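Local coordinates for EGF family domain-containing protein (Toxoplasma gondii, PDB 4Z80) that binds a peptide of the rhoptry neck protein RON2L1 and probably takes part in the moving junction during host-cell invasion, at residues A[15-18]-A[23-26]; A[403-408]-A[432-437]; A[94-99]-A[338-343]; A[38-43]-A[251-256]. All coordinates share one frame; numbering follows the deposited sequence.

Interaction 1. Residues A[15-18]-A[23-26]; sequences YMDR and KNHV
The bend that joins helix 8-16 to the short helix 21-24 is bridged directly by Asp17 and Asn24. The bond itself is modest: Asn24 ND2 donates to Asp17 OD1 over 3.3 Å, weak for its length although its N-H points almost straight at the oxygen (175°). Asp17 extends its carboxylate with CG anti to the backbone N (chi1 -179°), which carries OD1 over to the amide. The carboxylate and amide planes stand nearly perpendicular, 88° apart, so the two groups meet through one oxygen and one nitrogen rather than lying flat on each other. ND2 is also 2.8 Å from the backbone Asp17 O, but at an angle too poor for a hydrogen bond.

A water strengthens the join. It donates to Asp17 OD1 at 2.7 Å and to Asn24 OD1 at 2.8 Å, and it accepts from Lys23 NZ at 2.7 Å, bringing in a charge that does not touch the carboxylate directly. The other carboxylate oxygen, Asp17 OD2, has its stronger partner in a salt bridge to Lys343. On the next residue, Arg18 NE donates back to the backbone Tyr15 O at 3.1 Å.

Helix 340-343 thus packs against the bend through Lys343, whose carbonyl also takes a weak bond from Asn24 ND2. Tyr15 lies on the loop around Pro460, while His25 leads away toward strand 27-30.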
loop_
_atom_site.group_PDB
_atom_site.type_symbol
_atom_site.label_atom_id
_atom_site.label_comp_id
_atom_site.label_asym_id
_atom_site.label_seq_id
_atom_site.Cartn_x
_atom_site.Cartn_y
_atom_site.Cartn_z
ATOM N N TYR A 15 8.832 0.687 -25.024
ATOM C CA TYR A 15 8.266 1.775 -24.239
ATOM C C TYR A 15 6.799 1.503 -23.899
ATOM O O TYR A 15 6.389 1.649 -22.747
ATOM C CB TYR A 15 8.396 3.116 -24.981
ATOM C CG TYR A 15 7.618 4.241 -24.319
ATOM C CD1 TYR A 15 8.090 4.856 -23.168
ATOM C CD2 TYR A 15 6.403 4.666 -24.835
ATOM C CE1 TYR A 15 7.364 5.877 -22.547
ATOM C CE2 TYR A 15 5.678 5.685 -24.229
ATOM C CZ TYR A 15 6.161 6.278 -23.086
ATOM O OH TYR A 15 5.423 7.289 -22.501
ATOM N N MET A 16 6.012 1.103 -24.893
ATOM C CA MET A 16 4.568 0.950 -24.699
ATOM C C MET A 16 4.215 -0.219 -23.788
ATOM O O MET A 16 3.094 -0.288 -23.285
ATOM C CB MET A 16 3.864 0.791 -26.049
ATOM C CG MET A 16 3.816 2.082 -26.860
ATOM S SD MET A 16 2.916 3.418 -26.078
ATOM C CE MET A 16 1.246 2.751 -26.038
ATOM N N ASP A 17 5.175 -1.113 -23.559
ATOM C CA ASP A 17 5.011 -2.228 -22.625
ATOM C C ASP A 17 4.586 -1.732 -21.241
ATOM O O ASP A 17 3.881 -2.439 -20.517
ATOM C CB ASP A 17 6.324 -3.022 -22.557
ATOM C CG ASP A 17 6.270 -4.219 -21.624
ATOM O OD1 ASP A 17 5.269 -4.964 -21.623
ATOM O OD2 ASP A 17 7.272 -4.427 -20.910
ATOM N N ARG A 18 4.966 -0.505 -20.881
ATOM C CA ARG A 18 4.658 0.009 -19.549
ATOM C C ARG A 18 3.153 0.250 -19.370
ATOM O O ARG A 18 2.692 0.462 -18.245
ATOM C CB ARG A 18 5.448 1.300 -19.253
ATOM C CG ARG A 18 4.968 2.547 -19.997
ATOM C CD ARG A 18 5.985 3.697 -19.903
ATOM N NE ARG A 18 7.310 3.224 -20.291
ATOM C CZ ARG A 18 8.458 3.787 -19.919
ATOM N NH1 ARG A 18 8.463 4.873 -19.159
ATOM N NH2 ARG A 18 9.603 3.255 -20.315
ATOM N N LYS A 23 -0.889 -7.628 -18.299
ATOM C CA LYS A 23 0.316 -8.453 -18.367
ATOM C C LYS A 23 1.293 -8.160 -17.222
ATOM O O LYS A 23 1.973 -9.065 -16.738
ATOM C CB LYS A 23 1.020 -8.242 -19.712
ATOM C CG LYS A 23 2.212 -9.173 -19.953
ATOM C CD LYS A 23 2.789 -8.961 -21.336
ATOM C CE LYS A 23 3.769 -10.061 -21.714
ATOM N NZ LYS A 23 5.064 -9.953 -20.991
ATOM N N ASN A 24 1.359 -6.902 -16.790
ATOM C CA ASN A 24 2.423 -6.461 -15.888
ATOM C C ASN A 24 1.988 -6.181 -14.454
ATOM O O ASN A 24 2.817 -6.199 -13.558
ATOM C CB ASN A 24 3.086 -5.217 -16.482
ATOM C CG ASN A 24 3.774 -5.521 -17.797
ATOM O OD1 ASN A 24 4.100 -6.674 -18.078
ATOM N ND2 ASN A 24 3.984 -4.506 -18.610
ATOM N N HIS A 25 0.693 -5.957 -14.240
ATOM C CA HIS A 25 0.161 -5.770 -12.897
ATOM C C HIS A 25 -0.114 -7.147 -12.313
ATOM O O HIS A 25 -1.258 -7.620 -12.250
ATOM C CB HIS A 25 -1.098 -4.905 -12.930
ATOM C CG HIS A 25 -1.543 -4.423 -11.586
ATOM N ND1 HIS A 25 -0.737 -3.660 -10.768
ATOM C CD2 HIS A 25 -2.720 -4.560 -10.932
ATOM C CE1 HIS A 25 -1.390 -3.364 -9.661
ATOM N NE2 HIS A 25 -2.598 -3.894 -9.736
ATOM N N VAL A 26 0.963 -7.792 -11.889
ATOM C CA VAL A 26 0.926 -9.197 -11.553
ATOM C C VAL A 26 0.947 -9.422 -10.049
ATOM O O VAL A 26 1.143 -8.496 -9.259
ATOM C CB VAL A 26 2.110 -9.950 -12.191
ATOM C CG1 VAL A 26 2.111 -9.761 -13.695
ATOM C CG2 VAL A 26 3.437 -9.484 -11.614
HETATM O O HOH W 1 5.579 -7.398 -20.389
#

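Interaction 2. Residues A[403-408]-A[432-437]; sequences YHWATF and TVPECL
The indole of Trp405 is lined on both faces. Over one face come Pro434 CD, Thr432 O and, a little higher, Val433 CA; against the other lies CB of its neighbour His404. At its rim NE1 bonds to the carbonyl of Phe19; Trp355 makes an edge-to-face pair with Trp405.

Pro434 makes the CH-pi contact: its CD sits 3.6 Å from the centroid of the five-membered ring, 22° off the normal, the two side chains crossing at about a right angle. The carbonyl Thr432 O hovers above the outer part of the six-membered ring, 3.3 Å from Trp405 CE3. At the far corner Val433 CG2 touches Trp405 CH2 at 4.1 Å.

Trp405 opens strand 405-410, in a four-stranded antiparallel sheet with helix 378-387 packed nearby, an arrangement consistent with a PAN-type domain. The chain at 432-435 runs from strand 424-430 of that sheet to strand 436-440 of a second one, where the Cys436-Cys364 disulfide joins it to strand 363-366 of the same sheet.

No hydrogen bond crosses here; dispersion should dominate, probably helped by the polarised C-H bonds of Pro434 CD beside its amide nitrogen, while the carbonyl oxygen over the pi face likely adds little attraction.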
loop_
_atom_site.group_PDB
_atom_site.type_symbol
_atom_site.label_atom_id
_atom_site.label_comp_id
_atom_site.label_asym_id
_atom_site.label_seq_id
_atom_site.Cartn_x
_atom_site.Cartn_y
_atom_site.Cartn_z
ATOM N N TYR A 403 -11.748 -2.421 -18.333
ATOM C CA TYR A 403 -11.235 -1.222 -19.000
ATOM C C TYR A 403 -10.005 -0.702 -18.261
ATOM O O TYR A 403 -10.098 -0.378 -17.079
ATOM C CB TYR A 403 -12.282 -0.101 -19.037
ATOM C CG TYR A 403 -13.656 -0.455 -19.572
ATOM C CD1 TYR A 403 -13.843 -1.493 -20.477
ATOM C CD2 TYR A 403 -14.763 0.276 -19.169
ATOM C CE1 TYR A 403 -15.120 -1.797 -20.955
ATOM C CE2 TYR A 403 -16.022 -0.008 -19.647
ATOM C CZ TYR A 403 -16.193 -1.037 -20.530
ATOM O OH TYR A 403 -17.482 -1.301 -20.961
ATOM N N HIS A 404 -8.872 -0.590 -18.951
ATOM C CA HIS A 404 -7.657 -0.064 -18.314
ATOM C C HIS A 404 -7.099 1.172 -18.989
ATOM O O HIS A 404 -6.129 1.749 -18.492
ATOM C CB HIS A 404 -6.580 -1.138 -18.259
ATOM C CG HIS A 404 -6.951 -2.263 -17.356
ATOM N ND1 HIS A 404 -7.071 -2.103 -15.992
ATOM C CD2 HIS A 404 -7.321 -3.536 -17.624
ATOM C CE1 HIS A 404 -7.459 -3.246 -15.453
ATOM N NE2 HIS A 404 -7.623 -4.129 -16.423
ATOM N N TRP A 405 -7.715 1.581 -20.093
ATOM C CA TRP A 405 -7.278 2.730 -20.876
ATOM C C TRP A 405 -8.506 3.510 -21.282
ATOM O O TRP A 405 -9.506 2.913 -21.690
ATOM C CB TRP A 405 -6.496 2.285 -22.121
ATOM C CG TRP A 405 -5.430 1.288 -21.812
ATOM C CD1 TRP A 405 -4.122 1.546 -21.504
ATOM C CD2 TRP A 405 -5.583 -0.137 -21.738
ATOM N NE1 TRP A 405 -3.453 0.370 -21.252
ATOM C CE2 TRP A 405 -4.329 -0.677 -21.385
ATOM C CE3 TRP A 405 -6.659 -1.010 -21.935
ATOM C CZ2 TRP A 405 -4.119 -2.043 -21.242
ATOM C CZ3 TRP A 405 -6.449 -2.359 -21.787
ATOM C CH2 TRP A 405 -5.198 -2.871 -21.435
ATOM N N ALA A 406 -8.431 4.835 -21.171
ATOM C CA ALA A 406 -9.479 5.703 -21.675
ATOM C C ALA A 406 -8.883 6.894 -22.401
ATOM O O ALA A 406 -7.815 7.393 -22.025
ATOM C CB ALA A 406 -10.375 6.182 -20.552
ATOM N N THR A 407 -9.584 7.353 -23.429
ATOM C CA THR A 407 -9.249 8.588 -24.128
ATOM C C THR A 407 -10.369 9.557 -23.878
ATOM O O THR A 407 -11.532 9.256 -24.178
ATOM C CB THR A 407 -9.083 8.384 -25.652
ATOM O OG1 THR A 407 -7.972 7.520 -25.914
ATOM C CG2 THR A 407 -8.879 9.720 -26.384
ATOM N N PHE A 408 -10.020 10.705 -23.312
ATOM C CA PHE A 408 -10.954 11.797 -23.124
ATOM C C PHE A 408 -10.843 12.755 -24.294
ATOM O O PHE A 408 -9.745 13.167 -24.653
ATOM C CB PHE A 408 -10.682 12.526 -21.817
ATOM C CG PHE A 408 -11.580 13.702 -21.583
ATOM C CD1 PHE A 408 -12.868 13.515 -21.119
ATOM C CD2 PHE A 408 -11.130 14.995 -21.803
ATOM C CE1 PHE A 408 -13.704 14.590 -20.894
ATOM C CE2 PHE A 408 -11.961 16.079 -21.573
ATOM C CZ PHE A 408 -13.247 15.878 -21.116
ATOM N N THR A 432 -8.415 -3.048 -24.980
ATOM C CA THR A 432 -7.355 -3.452 -25.906
ATOM C C THR A 432 -6.014 -2.893 -25.447
ATOM O O THR A 432 -5.946 -1.736 -25.049
ATOM C CB THR A 432 -7.628 -2.942 -27.332
ATOM O OG1 THR A 432 -8.902 -3.421 -27.791
ATOM C CG2 THR A 432 -6.532 -3.398 -28.298
ATOM N N VAL A 433 -4.961 -3.704 -25.511
ATOM C CA VAL A 433 -3.619 -3.254 -25.149
ATOM C C VAL A 433 -3.106 -2.274 -26.206
ATOM O O VAL A 433 -3.058 -2.612 -27.389
ATOM C CB VAL A 433 -2.657 -4.442 -25.019
ATOM C CG1 VAL A 433 -1.211 -3.981 -24.821
ATOM C CG2 VAL A 433 -3.083 -5.327 -23.869
ATOM N N PRO A 434 -2.703 -1.060 -25.787
ATOM C CA PRO A 434 -2.265 -0.064 -26.773
ATOM C C PRO A 434 -0.837 -0.278 -27.285
ATOM O O PRO A 434 0.008 -0.814 -26.566
ATOM C CB PRO A 434 -2.364 1.249 -26.000
ATOM C CG PRO A 434 -2.080 0.866 -24.589
ATOM C CD PRO A 434 -2.714 -0.507 -24.417
ATOM N N GLU A 435 -0.584 0.165 -28.514
ATOM C CA GLU A 435 0.719 -0.021 -29.156
ATOM C C GLU A 435 1.335 1.303 -29.595
ATOM O O GLU A 435 2.505 1.353 -29.952
ATOM C CB GLU A 435 0.596 -0.931 -30.374
ATOM C CG GLU A 435 -0.004 -2.286 -30.077
ATOM C CD GLU A 435 -0.431 -3.020 -31.337
ATOM O OE1 GLU A 435 -0.257 -2.472 -32.448
ATOM O OE2 GLU A 435 -0.962 -4.145 -31.214
ATOM N N CYS A 436 0.527 2.354 -29.615
ATOM C CA CYS A 436 0.981 3.666 -30.048
ATOM C C CYS A 436 0.016 4.746 -29.595
ATOM O O CYS A 436 -1.047 4.457 -29.047
ATOM C CB CYS A 436 1.142 3.717 -31.573
ATOM S SG CYS A 436 -0.349 3.226 -32.526
ATOM N N LEU A 437 0.408 5.995 -29.819
ATOM C CA LEU A 437 -0.403 7.148 -29.468
ATOM C C LEU A 437 -0.530 8.088 -30.658
ATOM O O LEU A 437 0.389 8.212 -31.471
ATOM C CB LEU A 437 0.204 7.887 -28.271
ATOM C CG LEU A 437 0.265 7.089 -26.972
ATOM C CD1 LEU A 437 1.204 7.762 -25.981
ATOM C CD2 LEU A 437 -1.123 6.939 -26.376
#

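Interaction 3. Residues A[94-99]-A[338-343]; sequences ACPNYG and PDHETK
One water bridges Tyr98 OH, at 2.7 Å, and His340 ND1, at 2.8 Å. It lies in the plane of both rings, at their edges, and couples two side chains that otherwise barely meet: Tyr98 OH is 4.2 Å from His340 CE1, and the side chains cross at about a right angle.

The water spans two elements far apart in sequence. Tyr98 belongs to strand 97-98, an outermost strand of a four-stranded antiparallel sheet, and His340 begins the short helix 340-343, within the region related to apical membrane antigen 1. The disulfide between Cys95 and Cys344, just after that helix, makes the link covalent.

Pro96 supplies the direct packing. Its CG rests over one face of the imidazole, 4.1 Å from the centroid and 26° off the normal, a CH-pi contact, while Pro96 CD touches His340 CB at 3.8 Å. The carboxylate carbon of Glu341 covers the opposite face, so the ring is held between proline and glutamate. His340 reaches this position with CG tucked between its backbone N and carbonyl carbon (chi1 69°).

The helix is short and tightly wound, Thr342 N bonding back to Asp339 O at 3.1 Å. Close to the disulfide the two segments come together once more, where Cys95 SG approaches the backbone Lys343 O to 4.2 Å, a van der Waals approach.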
loop_
_atom_site.group_PDB
_atom_site.type_symbol
_atom_site.label_atom_id
_atom_site.label_comp_id
_atom_site.label_asym_id
_atom_site.label_seq_id
_atom_site.Cartn_x
_atom_site.Cartn_y
_atom_site.Cartn_z
ATOM N N ALA A 94 1.414 -5.651 -8.703
ATOM C CA ALA A 94 2.818 -5.237 -8.770
ATOM C C ALA A 94 3.061 -3.772 -9.126
ATOM O O ALA A 94 4.140 -3.260 -8.836
ATOM C CB ALA A 94 3.559 -6.113 -9.762
ATOM N N CYS A 95 2.098 -3.106 -9.756
ATOM C CA CYS A 95 2.269 -1.704 -10.145
ATOM C C CYS A 95 1.750 -0.759 -9.074
ATOM O O CYS A 95 0.649 -0.949 -8.568
ATOM C CB CYS A 95 1.546 -1.404 -11.458
ATOM S SG CYS A 95 2.227 -2.260 -12.892
ATOM N N PRO A 96 2.519 0.294 -8.754
ATOM C CA PRO A 96 1.985 1.353 -7.900
ATOM C C PRO A 96 0.731 1.973 -8.510
ATOM O O PRO A 96 0.652 2.166 -9.727
ATOM C CB PRO A 96 3.125 2.371 -7.840
ATOM C CG PRO A 96 4.342 1.592 -8.164
ATOM C CD PRO A 96 3.921 0.551 -9.135
ATOM N N ASN A 97 -0.241 2.274 -7.658
ATOM C CA ASN A 97 -1.528 2.760 -8.125
ATOM C C ASN A 97 -1.670 4.218 -7.732
ATOM O O ASN A 97 -1.935 4.543 -6.583
ATOM C CB ASN A 97 -2.652 1.905 -7.545
ATOM C CG ASN A 97 -3.936 2.035 -8.315
ATOM O OD1 ASN A 97 -4.218 3.069 -8.910
ATOM N ND2 ASN A 97 -4.736 0.971 -8.309
ATOM N N TYR A 98 -1.426 5.096 -8.696
ATOM C CA TYR A 98 -1.360 6.521 -8.408
ATOM C C TYR A 98 -2.739 7.136 -8.198
ATOM O O TYR A 98 -3.661 6.948 -9.005
ATOM C CB TYR A 98 -0.602 7.243 -9.528
ATOM C CG TYR A 98 0.841 6.786 -9.613
ATOM C CD1 TYR A 98 1.791 7.278 -8.733
ATOM C CD2 TYR A 98 1.247 5.848 -10.557
ATOM C CE1 TYR A 98 3.106 6.856 -8.789
ATOM C CE2 TYR A 98 2.563 5.425 -10.618
ATOM C CZ TYR A 98 3.482 5.933 -9.729
ATOM O OH TYR A 98 4.789 5.507 -9.793
ATOM N N GLY A 99 -2.868 7.860 -7.099
ATOM C CA GLY A 99 -4.094 8.542 -6.740
ATOM C C GLY A 99 -5.004 7.721 -5.846
ATOM O O GLY A 99 -5.932 8.263 -5.253
ATOM N N PRO A 338 10.224 -4.189 -9.073
ATOM C CA PRO A 338 11.318 -3.214 -9.020
ATOM C C PRO A 338 11.574 -2.541 -10.362
ATOM O O PRO A 338 12.273 -1.522 -10.418
ATOM C CB PRO A 338 12.517 -4.067 -8.585
ATOM C CG PRO A 338 12.198 -5.428 -9.033
ATOM C CD PRO A 338 10.705 -5.567 -8.893
ATOM N N ASP A 339 11.003 -3.103 -11.422
ATOM C CA ASP A 339 11.105 -2.539 -12.765
ATOM C C ASP A 339 9.836 -1.749 -13.119
ATOM O O ASP A 339 9.508 -1.592 -14.286
ATOM C CB ASP A 339 11.348 -3.651 -13.801
ATOM C CG ASP A 339 10.342 -4.787 -13.693
ATOM O OD1 ASP A 339 9.444 -4.711 -12.826
ATOM O OD2 ASP A 339 10.442 -5.750 -14.478
ATOM N N HIS A 340 9.133 -1.232 -12.114
ATOM C CA HIS A 340 7.819 -0.647 -12.366
ATOM C C HIS A 340 7.872 0.581 -13.277
ATOM O O HIS A 340 6.922 0.851 -14.003
ATOM C CB HIS A 340 7.111 -0.303 -11.038
ATOM C CG HIS A 340 7.736 0.824 -10.276
ATOM N ND1 HIS A 340 7.339 2.138 -10.423
ATOM C CD2 HIS A 340 8.739 0.835 -9.366
ATOM C CE1 HIS A 340 8.065 2.906 -9.629
ATOM N NE2 HIS A 340 8.922 2.141 -8.977
ATOM N N GLU A 341 8.971 1.326 -13.273
ATOM C CA GLU A 341 9.051 2.494 -14.147
ATOM C C GLU A 341 8.934 2.138 -15.622
ATOM O O GLU A 341 8.443 2.947 -16.413
ATOM C CB GLU A 341 10.354 3.251 -13.919
ATOM C CG GLU A 341 10.429 3.893 -12.552
ATOM C CD GLU A 341 11.027 2.981 -11.504
ATOM O OE1 GLU A 341 11.140 1.755 -11.749
ATOM O OE2 GLU A 341 11.398 3.503 -10.429
ATOM N N THR A 342 9.364 0.936 -15.997
ATOM C CA THR A 342 9.326 0.525 -17.397
ATOM C C THR A 342 8.240 -0.506 -17.671
ATOM O O THR A 342 8.016 -0.867 -18.820
ATOM C CB THR A 342 10.683 -0.061 -17.866
ATOM O OG1 THR A 342 11.054 -1.175 -17.042
ATOM C CG2 THR A 342 11.766 1.001 -17.806
ATOM N N LYS A 343 7.561 -0.964 -16.621
ATOM C CA LYS A 343 6.546 -2.013 -16.743
ATOM C C LYS A 343 5.145 -1.537 -16.373
ATOM O O LYS A 343 4.163 -2.246 -16.626
ATOM C CB LYS A 343 6.914 -3.218 -15.868
ATOM C CG LYS A 343 8.066 -4.049 -16.406
ATOM C CD LYS A 343 7.632 -4.892 -17.601
ATOM C CE LYS A 343 8.758 -5.740 -18.133
ATOM N NZ LYS A 343 8.296 -6.548 -19.299
HETATM O O HOH W 2 5.079 3.404 -11.413
#

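Interaction 4. Residues A[38-43]-A[251-256]; sequences HTRGNT and GPFECS
Arg40 reaches from the end of strand 36-40 to helix 252-262, where its guanidinium meets an aromatic ring with one face and a carboxylate with its edge. Its chain is extended from CG to NE and runs past Phe253 in the opposite direction, with Arg40 CD 3.6 Å from Phe253 CD2. The same CD2 lies over one face of the guanidinium, toward its rim, and the two planes are tilted 50° apart, so this is a skewed contact and not a parallel stack.

Glu254 comes to the guanidinium edge instead. Its chain bends at chi2 (76°), swinging the carboxylate round so that one oxygen takes both bonds: Arg40 NH2 donates to Glu254 OE2 at 3.2 Å in a salt bridge, on the syn side of the carboxylate, and Arg40 NE adds a weak bond to Glu254 OE2 at 3.3 Å. The groups are twisted 54° against each other, and the pair is not a flat two-oxygen one. A water donates to Glu254 OE2 at 2.7 Å and accepts weakly from Arg40 NE. Arg40 has stronger partners still, since NH1 bonds to the carbonyl of Pro338 and NH2 also salt-bridges Glu341.

Immediately beyond Arg40 the strand reverses through a type II' turn, Arg40 to Thr43, into strand 43-51. Tyr45 of that strand meets Phe253 edge-to-face, and on the helix Cys255, packed on strand 280-283, is disulfide-bonded to Cys289 of strand 289-291.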
loop_
_atom_site.group_PDB
_atom_site.type_symbol
_atom_site.label_atom_id
_atom_site.label_comp_id
_atom_site.label_asym_id
_atom_site.label_seq_id
_atom_site.Cartn_x
_atom_site.Cartn_y
_atom_site.Cartn_z
ATOM N N HIS A 38 15.366 -8.564 -11.943
ATOM C CA HIS A 38 15.657 -7.215 -12.376
ATOM C C HIS A 38 16.701 -6.605 -11.478
ATOM O O HIS A 38 16.610 -6.714 -10.258
ATOM C CB HIS A 38 14.408 -6.348 -12.348
ATOM C CG HIS A 38 14.655 -4.932 -12.758
ATOM N ND1 HIS A 38 14.881 -4.570 -14.068
ATOM C CD2 HIS A 38 14.699 -3.788 -12.037
ATOM C CE1 HIS A 38 15.055 -3.263 -14.136
ATOM N NE2 HIS A 38 14.949 -2.765 -12.917
ATOM N N THR A 39 17.687 -5.949 -12.078
ATOM C CA THR A 39 18.694 -5.260 -11.298
ATOM C C THR A 39 18.352 -3.777 -11.247
ATOM O O THR A 39 18.279 -3.104 -12.275
ATOM C CB THR A 39 20.096 -5.491 -11.870
ATOM O OG1 THR A 39 20.355 -6.901 -11.891
ATOM C CG2 THR A 39 21.149 -4.801 -11.008
ATOM N N ARG A 40 18.099 -3.297 -10.035
ATOM C CA ARG A 40 17.762 -1.903 -9.787
ATOM C C ARG A 40 18.849 -1.336 -8.897
ATOM O O ARG A 40 18.977 -1.721 -7.732
ATOM C CB ARG A 40 16.375 -1.786 -9.137
ATOM C CG ARG A 40 15.924 -0.373 -8.796
ATOM C CD ARG A 40 14.712 -0.408 -7.864
ATOM N NE ARG A 40 14.156 0.923 -7.618
ATOM C CZ ARG A 40 13.191 1.487 -8.339
ATOM N NH1 ARG A 40 12.653 0.844 -9.366
ATOM N NH2 ARG A 40 12.757 2.704 -8.033
ATOM N N GLY A 41 19.653 -0.438 -9.457
ATOM C CA GLY A 41 20.836 0.043 -8.772
ATOM C C GLY A 41 21.875 -1.061 -8.673
ATOM O O GLY A 41 22.349 -1.571 -9.688
ATOM N N ASN A 42 22.203 -1.439 -7.440
ATOM C CA ASN A 42 23.246 -2.429 -7.158
ATOM C C ASN A 42 22.678 -3.799 -6.805
ATOM O O ASN A 42 23.425 -4.751 -6.570
ATOM C CB ASN A 42 24.132 -1.943 -6.006
ATOM C CG ASN A 42 23.331 -1.293 -4.890
ATOM O OD1 ASN A 42 22.102 -1.225 -4.955
ATOM N ND2 ASN A 42 24.023 -0.814 -3.860
ATOM N N THR A 43 21.352 -3.891 -6.778
ATOM C CA THR A 43 20.664 -5.061 -6.251
ATOM C C THR A 43 19.887 -5.792 -7.332
ATOM O O THR A 43 19.143 -5.172 -8.088
ATOM C CB THR A 43 19.696 -4.654 -5.129
ATOM O OG1 THR A 43 20.420 -3.940 -4.119
ATOM C CG2 THR A 43 19.014 -5.872 -4.516
ATOM N N GLY A 251 10.900 6.608 -3.352
ATOM C CA GLY A 251 9.814 6.390 -4.288
ATOM C C GLY A 251 8.937 5.247 -3.837
ATOM O O GLY A 251 9.212 4.615 -2.824
ATOM N N PRO A 252 7.868 4.974 -4.595
ATOM C CA PRO A 252 6.923 3.933 -4.176
ATOM C C PRO A 252 7.549 2.549 -4.032
ATOM O O PRO A 252 7.142 1.822 -3.133
ATOM C CB PRO A 252 5.860 3.947 -5.282
ATOM C CG PRO A 252 6.369 4.825 -6.363
ATOM C CD PRO A 252 7.393 5.732 -5.763
ATOM N N PHE A 253 8.509 2.162 -4.868
ATOM C CA PHE A 253 9.091 0.836 -4.704
ATOM C C PHE A 253 9.877 0.729 -3.397
ATOM O O PHE A 253 9.807 -0.285 -2.701
ATOM C CB PHE A 253 9.994 0.462 -5.876
ATOM C CG PHE A 253 10.735 -0.825 -5.656
ATOM C CD1 PHE A 253 10.054 -2.031 -5.590
ATOM C CD2 PHE A 253 12.107 -0.826 -5.461
ATOM C CE1 PHE A 253 10.723 -3.208 -5.358
ATOM C CE2 PHE A 253 12.785 -2.005 -5.234
ATOM C CZ PHE A 253 12.096 -3.200 -5.178
ATOM N N GLU A 254 10.629 1.770 -3.054
ATOM C CA GLU A 254 11.357 1.761 -1.796
ATOM C C GLU A 254 10.389 1.673 -0.612
ATOM O O GLU A 254 10.680 1.034 0.392
ATOM C CB GLU A 254 12.244 2.997 -1.698
ATOM C CG GLU A 254 13.434 2.969 -2.668
ATOM C CD GLU A 254 13.062 3.282 -4.115
ATOM O OE1 GLU A 254 11.961 3.820 -4.365
ATOM O OE2 GLU A 254 13.884 2.988 -5.011
ATOM N N CYS A 255 9.218 2.284 -0.753
ATOM C CA CYS A 255 8.194 2.191 0.280
ATOM C C CYS A 255 7.739 0.736 0.443
ATOM O O CYS A 255 7.554 0.263 1.567
ATOM C CB CYS A 255 7.026 3.112 -0.076
ATOM S SG CYS A 255 5.739 3.227 1.184
ATOM N N SER A 256 7.580 0.013 -0.666
ATOM C CA SER A 256 7.202 -1.407 -0.589
ATOM C C SER A 256 8.268 -2.233 0.150
ATOM O O SER A 256 7.935 -3.199 0.838
ATOM C CB SER A 256 6.947 -1.997 -1.987
ATOM O OG SER A 256 8.146 -2.286 -2.699
HETATM O O HOH W 3 16.068 1.444 -4.913
#

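How the interactions relate
Interaction 3 is the buried one, its centre about 11 Å from the centre of the chain, and segment 338-343 links it to two others: Lys343 touches interaction 1, while Pro338 and Glu341 reach interaction 4. The four contacts form a chain of neighbours with interactions 1 and 3 in the middle. Interaction 2 meets interaction 1 where Met16 packs on Glu435 and Cys436, but its centre lies about 27 Å from that of interaction 4. Interactions 1, 2 and 4 are all partly buried, yet their chemistry differs. Interaction 2 is packing on an indole; interactions 1 and 4 rely on carboxylates, the first meeting an amide weakly, the other an arginine in a salt bridge. Interaction 3 combines proline-on-imidazole packing with a water.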